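Local coordinates for protein HcgC (Methanococcus maripaludis S2, PDB 5O4J) that probably transfers a methyl group from S-adenosylmethionine to a ring carbon of a pyridinol precursor during biosynthesis of the iron-guanylylpyridinol cofactor of [Fe]-hydrogenase, at residues V181-C189 with L199-Y207; V22-I33 with L52-L61. All coordinates share one frame; numbering follows the deposited sequence.

Contact 1 (V181-C189 with L199-Y207); sequences VVDIIMDSC and LYTIPNLKY. With 9KH (6-carboxy methyl-4-hydroxy-2-pyridinol), chain K.
Ile185 and Cys189, one turn apart on the helix, both press on Pro203, where the long helix 177-193 lies against strand 198-203, an edge strand, within this subunit, of a four-stranded antiparallel sheet. Helix and strand segments run almost exactly antiparallel, at 175°, with their axes 8.6 Å apart, and no hydrogen bond joins them.

The packing is apolar throughout. Pro203 CB sits between two helix side chains, 3.6 Å from Ile185 CG2 and 3.6 Å from Cys189 SG; a compact ring suits this spot, where the backbones come close. Ile185 uses both its branches: CG2, which stands opposite the backbone N, takes the proline, while CD1 at the end of the other arm lies 3.8 Å from Leu205 CD2, the two side chains lying alongside and pointing opposite ways. Leu205 follows the strand, beyond the inverse gamma turn centred on Asn204. Its CD1 methyl meets the sulfur of Met186, whose chain bends at chi2 and chi3 to bring SD within 4.0 Å, and more loosely Val182 CG1.

Thr201 and Ser188 find their polar partners away from the apolar seam. Thr201 gives its methyl to the cysteine and its OG1 to Asn193, and the Ser188 hydroxyl bonds back to Ile184 O.

At the N-terminal end of the strand Leu199 and Tyr200 form a classic beta bulge opposite Ser233. There the pyridinol, also held by Thr179 and Ile115 of the second subunit, meets Leu199, whose CD2 methyl lies 3.7 Å from its ring nitrogen N5.

Contact 2 (V22-I33 with L52-L61); sequences VSDVVEKKANAI and LSGSYIAYSL. With SAH (S-adenosyl-L-homocysteine), chain E.
One carboxylate oxygen of S-adenosyl-L-homocysteine, O, is gripped by two successive backbone N-H groups: Leu52 N donates to it at 2.9 Å and 162°, Ser53 N at 3.3 Å and 151°. The other oxygen, OXT, lies 2.8 Å from Lys29 NZ. Lysine suits this place because its chain, extended beyond CG, runs from the helix past Ser53, CD lying 3.6 Å from Ser53 OG, and probably brings a positive charge to the carboxylate. Glu134, Ser175 and Thr177 also hold the ammonium, and Thr177 bonds the Ser53 hydroxyl as well. A methionine in place of Lys29 would probably leave the ligand carboxylate and Glu134 without their shared positive mate.

Behind this site, the 22-33 part of helix 18-37 crosses helix 54-60 at -41°, in the Rossmann-like part of the fold, where the loop after strand 42-48 receives the ligand. Ser53 and Ala30, small residues, stand where the backbones come nearest, facing Val26 and Ile57. Val26 CG1 reaches 3.6 Å to Ser53 CB, while its CG2 branch, in the crowded position between backbone N and carbonyl carbon, turns to Tyr56 CB. One turn on, Ala30 brings only a methyl, which meets Tyr56 CE2 obliquely at 3.6 Å and also touches Ser60. Beside it Ile57 sends CG1 over Ala30 and its CG2 toward Ile33 CD1, 3.7 Å away, the two isoleucines crossing at about a right angle. At the other end the branched tips of Val22 and Leu52 meet, again roughly perpendicular.

A water bridges the helices, donating to both Ala30 O and Ser60 OG; that hydroxyl in turn donates to Ile57 O at 2.7 Å.

From the N terminus, helix 18-37 comes first; the chain then passes through strand 42-48 and returns in helix 54-60, where contact 2 closes a loop of 18 intervening residues. Much later, helix 177-193 follows strand 159-167 of the seven-stranded mixed sheet, and contact 1 closes a shorter loop of nine residues with strand 198-203 and the turn after it. The two loops follow in series, neither nesting nor crossing. Even so they meet in space, where Val22 CG2 packs on Val181 CG2 at 3.8 Å and Val25 approaches Ile184. Helix 177-193 starts at the S-adenosyl-L-homocysteine site with Thr177 and runs on to back the four-stranded sheet, with helix 18-37 packed beside it.

Contact 1 (V181-C189 with L199-Y207)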
loop_
_atom_site.group_PDB
_atom_site.type_symbol
_atom_site.label_atom_id
_atom_site.label_comp_id
_atom_site.label_asym_id
_atom_site.label_seq_id
_atom_site.Cartn_x
_atom_site.Cartn_y
_atom_site.Cartn_z
ATOM N N VAL A 181 -2.644 -7.780 16.168
ATOM C CA VAL A 181 -4.069 -7.454 16.096
ATOM C C VAL A 181 -4.270 -6.124 15.375
ATOM O O VAL A 181 -5.114 -6.001 14.477
ATOM C CB VAL A 181 -4.678 -7.437 17.509
ATOM C CG1 VAL A 181 -6.075 -6.821 17.516
ATOM C CG2 VAL A 181 -4.702 -8.846 18.092
ATOM N N VAL A 182 -3.490 -5.112 15.752
ATOM C CA VAL A 182 -3.566 -3.804 15.106
ATOM C C VAL A 182 -3.316 -3.939 13.610
ATOM O O VAL A 182 -4.061 -3.411 12.782
ATOM C CB VAL A 182 -2.555 -2.840 15.760
ATOM C CG1 VAL A 182 -2.402 -1.559 14.941
ATOM C CG2 VAL A 182 -2.991 -2.523 17.181
ATOM N N ASP A 183 -2.261 -4.652 13.241
ATOM C CA ASP A 183 -1.896 -4.737 11.834
ATOM C C ASP A 183 -2.917 -5.548 11.036
ATOM O O ASP A 183 -3.198 -5.232 9.877
ATOM C CB ASP A 183 -0.499 -5.329 11.710
ATOM C CG ASP A 183 0.580 -4.378 12.167
ATOM O OD1 ASP A 183 0.308 -3.171 12.374
ATOM O OD2 ASP A 183 1.729 -4.844 12.312
ATOM N N ILE A 184 -3.462 -6.611 11.633
ATOM C CA ILE A 184 -4.547 -7.358 11.007
ATOM C C ILE A 184 -5.704 -6.424 10.694
ATOM O O ILE A 184 -6.265 -6.435 9.589
ATOM C CB ILE A 184 -4.993 -8.515 11.921
ATOM C CG1 ILE A 184 -3.944 -9.623 11.915
ATOM C CG2 ILE A 184 -6.358 -9.080 11.493
ATOM C CD1 ILE A 184 -4.087 -10.601 13.073
ATOM N N ILE A 185 -6.085 -5.605 11.668
ATOM C CA ILE A 185 -7.218 -4.718 11.466
ATOM C C ILE A 185 -6.893 -3.654 10.419
ATOM O O ILE A 185 -7.714 -3.366 9.539
ATOM C CB ILE A 185 -7.658 -4.114 12.817
ATOM C CG1 ILE A 185 -8.273 -5.221 13.685
ATOM C CG2 ILE A 185 -8.657 -2.989 12.597
ATOM C CD1 ILE A 185 -8.555 -4.832 15.132
ATOM N N MET A 186 -5.691 -3.062 10.484
ATOM C CA MET A 186 -5.324 -2.013 9.535
ATOM C C MET A 186 -5.268 -2.543 8.106
ATOM O O MET A 186 -5.794 -1.911 7.177
ATOM C CB MET A 186 -3.982 -1.404 9.934
ATOM C CG MET A 186 -4.023 -0.616 11.223
ATOM S SD MET A 186 -5.101 0.834 11.172
ATOM C CE MET A 186 -4.091 1.904 10.159
ATOM N N ASP A 187 -4.633 -3.703 7.901
ATOM C CA ASP A 187 -4.576 -4.267 6.559
ATOM C C ASP A 187 -5.979 -4.634 6.074
ATOM O O ASP A 187 -6.307 -4.448 4.900
ATOM C CB ASP A 187 -3.652 -5.489 6.530
ATOM C CG ASP A 187 -2.174 -5.112 6.444
ATOM O OD1 ASP A 187 -1.874 -3.934 6.183
ATOM O OD2 ASP A 187 -1.310 -6.000 6.621
ATOM N N SER A 188 -6.827 -5.126 6.976
ATOM C CA SER A 188 -8.201 -5.440 6.599
ATOM C C SER A 188 -8.948 -4.189 6.161
ATOM O O SER A 188 -9.639 -4.204 5.140
ATOM C CB SER A 188 -8.925 -6.119 7.760
ATOM O OG SER A 188 -8.345 -7.369 8.072
ATOM N N CYS A 189 -8.808 -3.095 6.913
ATOM C CA CYS A 189 -9.488 -1.849 6.573
ATOM C C CYS A 189 -9.112 -1.367 5.184
ATOM O O CYS A 189 -9.963 -0.882 4.433
ATOM C CB CYS A 189 -9.146 -0.771 7.595
ATOM S SG CYS A 189 -10.021 -0.955 9.115
ATOM N N LEU A 199 -17.972 3.883 1.451
ATOM C CA LEU A 199 -17.610 5.291 1.600
ATOM C C LEU A 199 -16.365 5.445 2.463
ATOM O O LEU A 199 -15.419 6.144 2.093
ATOM C CB LEU A 199 -18.762 6.056 2.240
ATOM C CG LEU A 199 -20.029 6.286 1.420
ATOM C CD1 LEU A 199 -20.726 4.979 1.109
ATOM C CD2 LEU A 199 -20.985 7.194 2.182
ATOM N N TYR A 200 -16.374 4.841 3.643
ATOM C CA TYR A 200 -15.188 4.868 4.490
ATOM C C TYR A 200 -15.257 3.689 5.442
ATOM O O TYR A 200 -16.311 3.072 5.617
ATOM C CB TYR A 200 -15.049 6.201 5.241
ATOM C CG TYR A 200 -16.124 6.514 6.275
ATOM C CD1 TYR A 200 -16.041 6.014 7.571
ATOM C CD2 TYR A 200 -17.194 7.327 5.961
ATOM C CE1 TYR A 200 -17.014 6.306 8.524
ATOM C CE2 TYR A 200 -18.179 7.623 6.905
ATOM C CZ TYR A 200 -18.075 7.113 8.180
ATOM O OH TYR A 200 -19.027 7.409 9.121
ATOM N N THR A 201 -14.103 3.377 6.036
ATOM C CA THR A 201 -13.892 2.161 6.815
ATOM C C THR A 201 -13.191 2.525 8.114
ATOM O O THR A 201 -12.084 3.076 8.091
ATOM C CB THR A 201 -13.063 1.140 6.028
ATOM O OG1 THR A 201 -13.682 0.873 4.766
ATOM C CG2 THR A 201 -12.933 -0.176 6.802
ATOM N N ILE A 202 -13.821 2.200 9.235
ATOM C CA ILE A 202 -13.347 2.592 10.559
ATOM C C ILE A 202 -12.694 1.387 11.223
ATOM O O ILE A 202 -13.396 0.403 11.508
ATOM C CB ILE A 202 -14.489 3.120 11.439
ATOM C CG1 ILE A 202 -15.094 4.393 10.851
ATOM C CG2 ILE A 202 -14.020 3.309 12.880
ATOM C CD1 ILE A 202 -14.182 5.603 10.881
ATOM N N PRO A 203 -11.407 1.448 11.565
ATOM C CA PRO A 203 -10.856 0.484 12.522
ATOM C C PRO A 203 -11.207 0.935 13.929
ATOM O O PRO A 203 -10.914 2.068 14.316
ATOM C CB PRO A 203 -9.352 0.550 12.269
ATOM C CG PRO A 203 -9.117 1.970 11.804
ATOM C CD PRO A 203 -10.408 2.463 11.180
ATOM N N ASN A 204 -11.863 0.064 14.686
ATOM C CA ASN A 204 -12.300 0.426 16.033
ATOM C C ASN A 204 -11.148 0.212 17.006
ATOM O O ASN A 204 -11.179 -0.644 17.893
ATOM C CB ASN A 204 -13.533 -0.362 16.413
ATOM C CG ASN A 204 -14.735 0.108 15.660
ATOM O OD1 ASN A 204 -15.005 1.307 15.620
ATOM N ND2 ASN A 204 -15.440 -0.815 15.010
ATOM N N LEU A 205 -10.126 1.048 16.830
ATOM C CA LEU A 205 -8.879 0.932 17.563
ATOM C C LEU A 205 -8.694 2.095 18.526
ATOM O O LEU A 205 -9.224 3.196 18.333
ATOM C CB LEU A 205 -7.692 0.862 16.603
ATOM C CG LEU A 205 -7.628 -0.416 15.768
ATOM C CD1 LEU A 205 -6.563 -0.323 14.692
ATOM C CD2 LEU A 205 -7.338 -1.599 16.688
ATOM N N LYS A 206 -7.929 1.818 19.570
ATOM C CA LYS A 206 -7.475 2.821 20.524
ATOM C C LYS A 206 -6.238 2.250 21.196
ATOM O O LYS A 206 -5.810 1.128 20.910
ATOM C CB LYS A 206 -8.558 3.164 21.544
ATOM C CG LYS A 206 -8.954 1.969 22.408
ATOM C CD LYS A 206 -9.824 2.375 23.593
ATOM C CE LYS A 206 -8.982 3.043 24.676
ATOM N NZ LYS A 206 -9.822 3.659 25.723
ATOM N N TYR A 207 -5.651 3.035 22.089
ATOM C CA TYR A 207 -4.435 2.615 22.774
ATOM C C TYR A 207 -4.825 1.722 23.955
ATOM O O TYR A 207 -4.798 2.120 25.122
ATOM C CB TYR A 207 -3.636 3.841 23.188
ATOM C CG TYR A 207 -2.364 3.539 23.926
ATOM C CD1 TYR A 207 -1.424 2.664 23.400
ATOM C CD2 TYR A 207 -2.086 4.146 25.134
ATOM C CE1 TYR A 207 -0.245 2.388 24.085
ATOM C CE2 TYR A 207 -0.917 3.875 25.823
ATOM C CZ TYR A 207 -0.005 3.002 25.293
ATOM O OH TYR A 207 1.156 2.748 25.976
HETATM C C2 9KH K . -22.645 11.976 2.338
HETATM C C3 9KH K . -21.346 11.653 2.694
HETATM C C4 9KH K . -21.121 10.671 3.641
HETATM C C6 9KH K . -23.428 10.320 3.882
HETATM O O1 9KH K . -22.870 12.943 1.410
HETATM N N5 9KH K . -22.150 10.022 4.211
HETATM C C7 9KH K . -23.702 11.306 2.940
HETATM O O8 9KH K . -24.439 9.642 4.485
HETATM C C9 9KH K . -20.186 12.369 2.052
HETATM C C10 9KH K . -19.711 10.306 4.028
HETATM C C12 9KH K . -19.107 11.322 4.969
HETATM O O13 9KH K . -17.878 11.478 4.893
HETATM O O14 9KH K . -19.832 11.938 5.785
#

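Contact 2 (V22-I33 with L52-L61)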
loop_
_atom_site.group_PDB
_atom_site.type_symbol
_atom_site.label_atom_id
_atom_site.label_comp_id
_atom_site.label_asym_id
_atom_site.label_seq_id
_atom_site.Cartn_x
_atom_site.Cartn_y
_atom_site.Cartn_z
ATOM N N VAL A 22 -7.606 -11.284 19.073
ATOM C CA VAL A 22 -6.675 -11.586 20.160
ATOM C C VAL A 22 -6.674 -13.083 20.428
ATOM O O VAL A 22 -5.618 -13.737 20.460
ATOM C CB VAL A 22 -7.056 -10.788 21.418
ATOM C CG1 VAL A 22 -6.199 -11.219 22.624
ATOM C CG2 VAL A 22 -6.915 -9.303 21.162
ATOM N N SER A 23 -7.871 -13.647 20.607
ATOM C CA SER A 23 -8.007 -15.066 20.914
ATOM C C SER A 23 -7.309 -15.930 19.872
ATOM O O SER A 23 -6.561 -16.854 20.211
ATOM C CB SER A 23 -9.492 -15.431 21.005
ATOM O OG SER A 23 -9.669 -16.800 21.312
ATOM N N ASP A 24 -7.555 -15.650 18.589
ATOM C CA ASP A 24 -6.952 -16.467 17.537
ATOM C C ASP A 24 -5.429 -16.392 17.589
ATOM O O ASP A 24 -4.750 -17.418 17.481
ATOM C CB ASP A 24 -7.467 -16.032 16.165
ATOM C CG ASP A 24 -8.951 -16.313 15.978
ATOM O OD1 ASP A 24 -9.508 -17.127 16.748
ATOM O OD2 ASP A 24 -9.563 -15.722 15.062
ATOM N N VAL A 25 -4.875 -15.199 17.809
ATOM C CA VAL A 25 -3.421 -15.052 17.866
ATOM C C VAL A 25 -2.853 -15.771 19.084
ATOM O O VAL A 25 -1.867 -16.508 18.975
ATOM C CB VAL A 25 -3.017 -13.569 17.864
ATOM C CG1 VAL A 25 -1.531 -13.420 18.176
ATOM C CG2 VAL A 25 -3.360 -12.938 16.514
ATOM N N VAL A 26 -3.444 -15.561 20.263
ATOM C CA VAL A 26 -2.880 -16.183 21.455
ATOM C C VAL A 26 -3.003 -17.695 21.366
ATOM O O VAL A 26 -2.124 -18.423 21.838
ATOM C CB VAL A 26 -3.517 -15.628 22.751
ATOM C CG1 VAL A 26 -3.399 -14.099 22.807
ATOM C CG2 VAL A 26 -4.958 -16.049 22.895
ATOM N N GLU A 27 -4.068 -18.200 20.738
ATOM C CA GLU A 27 -4.197 -19.645 20.556
ATOM C C GLU A 27 -3.090 -20.190 19.663
ATOM O O GLU A 27 -2.505 -21.246 19.951
ATOM C CB GLU A 27 -5.577 -19.974 19.978
ATOM C CG GLU A 27 -5.812 -21.466 19.745
ATOM C CD GLU A 27 -7.185 -21.770 19.163
ATOM O OE1 GLU A 27 -7.813 -22.746 19.620
ATOM O OE2 GLU A 27 -7.636 -21.036 18.255
ATOM N N LYS A 28 -2.760 -19.475 18.585
ATOM C CA LYS A 28 -1.657 -19.923 17.736
ATOM C C LYS A 28 -0.339 -19.976 18.504
ATOM O O LYS A 28 0.439 -20.926 18.346
ATOM C CB LYS A 28 -1.520 -19.021 16.511
ATOM C CG LYS A 28 -2.551 -19.315 15.445
ATOM C CD LYS A 28 -2.591 -18.251 14.376
ATOM C CE LYS A 28 -3.522 -18.710 13.243
ATOM N NZ LYS A 28 -3.596 -17.773 12.105
ATOM N N LYS A 29 -0.078 -18.990 19.357
ATOM C CA LYS A 29 1.141 -19.021 20.163
ATOM C C LYS A 29 1.121 -20.194 21.141
ATOM O O LYS A 29 2.126 -20.903 21.300
ATOM C CB LYS A 29 1.311 -17.691 20.911
ATOM C CG LYS A 29 1.535 -16.492 19.994
ATOM C CD LYS A 29 1.856 -15.230 20.773
ATOM C CE LYS A 29 2.173 -14.086 19.817
ATOM N NZ LYS A 29 2.620 -12.855 20.539
ATOM N N ALA A 30 -0.017 -20.425 21.796
ATOM C CA ALA A 30 -0.113 -21.538 22.734
ATOM C C ALA A 30 0.085 -22.868 22.024
ATOM O O ALA A 30 0.745 -23.771 22.551
ATOM C CB ALA A 30 -1.458 -21.500 23.459
ATOM N N ASN A 31 -0.506 -23.020 20.835
ATOM C CA ASN A 31 -0.353 -24.263 20.094
ATOM C C ASN A 31 1.079 -24.455 19.601
ATOM O O ASN A 31 1.561 -25.593 19.543
ATOM C CB ASN A 31 -1.350 -24.304 18.941
ATOM C CG ASN A 31 -2.747 -24.667 19.410
ATOM O OD1 ASN A 31 -2.911 -25.323 20.446
ATOM N ND2 ASN A 31 -3.755 -24.240 18.664
ATOM N N ALA A 32 1.773 -23.372 19.243
ATOM C CA ALA A 32 3.186 -23.479 18.885
ATOM C C ALA A 32 4.008 -24.021 20.050
ATOM O O ALA A 32 4.884 -24.881 19.867
ATOM C CB ALA A 32 3.720 -22.111 18.454
ATOM N N ILE A 33 3.748 -23.523 21.256
ATOM C CA ILE A 33 4.434 -24.024 22.445
ATOM C C ILE A 33 4.080 -25.487 22.681
ATOM O O ILE A 33 4.958 -26.326 22.926
ATOM C CB ILE A 33 4.092 -23.143 23.661
ATOM C CG1 ILE A 33 4.794 -21.795 23.519
ATOM C CG2 ILE A 33 4.475 -23.833 24.975
ATOM C CD1 ILE A 33 4.247 -20.704 24.424
ATOM N N LEU A 52 0.091 -10.052 26.728
ATOM C CA LEU A 52 -1.343 -10.237 26.485
ATOM C C LEU A 52 -1.654 -11.726 26.270
ATOM O O LEU A 52 -2.732 -12.191 26.615
ATOM C CB LEU A 52 -1.766 -9.413 25.272
ATOM C CG LEU A 52 -3.207 -9.493 24.790
ATOM C CD1 LEU A 52 -4.200 -9.304 25.934
ATOM C CD2 LEU A 52 -3.458 -8.453 23.693
ATOM N N SER A 53 -0.716 -12.472 25.689
ATOM C CA SER A 53 -0.932 -13.899 25.447
ATOM C C SER A 53 -0.573 -14.770 26.642
ATOM O O SER A 53 -0.933 -15.958 26.654
ATOM C CB SER A 53 -0.132 -14.381 24.227
ATOM O OG SER A 53 0.667 -13.362 23.660
ATOM N N GLY A 54 0.155 -14.228 27.624
ATOM C CA GLY A 54 0.616 -15.041 28.739
ATOM C C GLY A 54 -0.505 -15.736 29.493
ATOM O O GLY A 54 -0.373 -16.895 29.885
ATOM N N SER A 55 -1.605 -15.024 29.739
ATOM C CA SER A 55 -2.710 -15.583 30.508
ATOM C C SER A 55 -3.200 -16.895 29.898
ATOM O O SER A 55 -3.335 -17.913 30.595
ATOM C CB SER A 55 -3.842 -14.549 30.603
ATOM O OG SER A 55 -4.950 -15.077 31.294
ATOM N N TYR A 56 -3.475 -16.893 28.592
ATOM C CA TYR A 56 -3.974 -18.108 27.956
ATOM C C TYR A 56 -2.878 -19.154 27.806
ATOM O O TYR A 56 -3.129 -20.354 27.969
ATOM C CB TYR A 56 -4.579 -17.808 26.587
ATOM C CG TYR A 56 -5.111 -19.083 25.994
ATOM C CD1 TYR A 56 -6.257 -19.671 26.500
ATOM C CD2 TYR A 56 -4.442 -19.732 24.969
ATOM C CE1 TYR A 56 -6.735 -20.861 25.988
ATOM C CE2 TYR A 56 -4.915 -20.923 24.448
ATOM C CZ TYR A 56 -6.064 -21.482 24.960
ATOM O OH TYR A 56 -6.544 -22.670 24.451
ATOM N N ILE A 57 -1.662 -18.730 27.480
ATOM C CA ILE A 57 -0.572 -19.693 27.350
ATOM C C ILE A 57 -0.378 -20.446 28.661
ATOM O O ILE A 57 -0.230 -21.674 28.679
ATOM C CB ILE A 57 0.713 -18.989 26.888
ATOM C CG1 ILE A 57 0.585 -18.647 25.408
ATOM C CG2 ILE A 57 1.947 -19.855 27.143
ATOM C CD1 ILE A 57 1.663 -17.743 24.880
ATOM N N ALA A 58 -0.380 -19.719 29.777
ATOM C CA ALA A 58 -0.277 -20.374 31.077
ATOM C C ALA A 58 -1.432 -21.343 31.298
ATOM O O ALA A 58 -1.229 -22.464 31.780
ATOM C CB ALA A 58 -0.238 -19.326 32.187
ATOM N N TYR A 59 -2.653 -20.932 30.956
ATOM C CA TYR A 59 -3.794 -21.834 31.081
ATOM C C TYR A 59 -3.588 -23.093 30.244
ATOM O O TYR A 59 -3.911 -24.201 30.686
ATOM C CB TYR A 59 -5.088 -21.127 30.677
ATOM C CG TYR A 59 -6.306 -21.951 30.995
ATOM C CD1 TYR A 59 -6.782 -22.003 32.299
ATOM C CD2 TYR A 59 -6.974 -22.681 30.024
ATOM C CE1 TYR A 59 -7.885 -22.748 32.634
ATOM C CE2 TYR A 59 -8.093 -23.439 30.351
ATOM C CZ TYR A 59 -8.539 -23.463 31.660
ATOM O OH TYR A 59 -9.644 -24.207 32.011
ATOM N N SER A 60 -3.073 -22.939 29.023
ATOM C CA SER A 60 -2.884 -24.080 28.130
ATOM C C SER A 60 -1.861 -25.072 28.667
ATOM O O SER A 60 -1.817 -26.211 28.191
ATOM C CB SER A 60 -2.453 -23.613 26.736
ATOM O OG SER A 60 -1.088 -23.217 26.699
ATOM N N LEU A 61 -1.031 -24.667 29.628
ATOM C CA LEU A 61 -0.031 -25.566 30.196
ATOM C C LEU A 61 -0.589 -26.461 31.296
ATOM O O LEU A 61 0.077 -27.426 31.684
ATOM C CB LEU A 61 1.132 -24.756 30.769
ATOM C CG LEU A 61 1.932 -23.911 29.782
ATOM C CD1 LEU A 61 2.885 -23.035 30.563
ATOM C CD2 LEU A 61 2.685 -24.783 28.783
HETATM N N SAH E . 4.966 -10.665 23.889
HETATM C CA SAH E . 3.681 -10.432 24.614
HETATM C CB SAH E . 3.648 -9.001 25.149
HETATM C CG SAH E . 4.501 -8.853 26.407
HETATM S SD SAH E . 4.359 -7.234 27.120
HETATM C C SAH E . 2.491 -10.635 23.721
HETATM O O SAH E . 1.343 -10.446 24.195
HETATM O OXT SAH E . 2.701 -10.967 22.547
HETATM C "C5'" SAH E . 5.354 -7.399 28.572
HETATM C "C4'" SAH E . 4.642 -8.116 29.713
HETATM O "O4'" SAH E . 5.632 -8.623 30.617
HETATM C "C3'" SAH E . 3.791 -7.161 30.528
HETATM O "O3'" SAH E . 2.686 -7.844 31.141
HETATM C "C2'" SAH E . 4.786 -6.662 31.548
HETATM O "O2'" SAH E . 4.198 -6.102 32.727
HETATM C "C1'" SAH E . 5.560 -7.921 31.862
HETATM N N9 SAH E . 6.944 -7.683 32.300
HETATM C C8 SAH E . 7.803 -6.758 31.814
HETATM N N7 SAH E . 8.999 -6.871 32.444
HETATM C C5 SAH E . 8.898 -7.892 33.318
HETATM C C6 SAH E . 9.791 -8.550 34.291
HETATM N N6 SAH E . 11.061 -8.113 34.451
HETATM N N1 SAH E . 9.292 -9.578 35.005
HETATM C C2 SAH E . 8.036 -10.025 34.849
HETATM N N3 SAH E . 7.164 -9.475 33.988
HETATM C C4 SAH E . 7.545 -8.427 33.216
HETATM O O HOH W 1 0.993 -24.202 25.231
#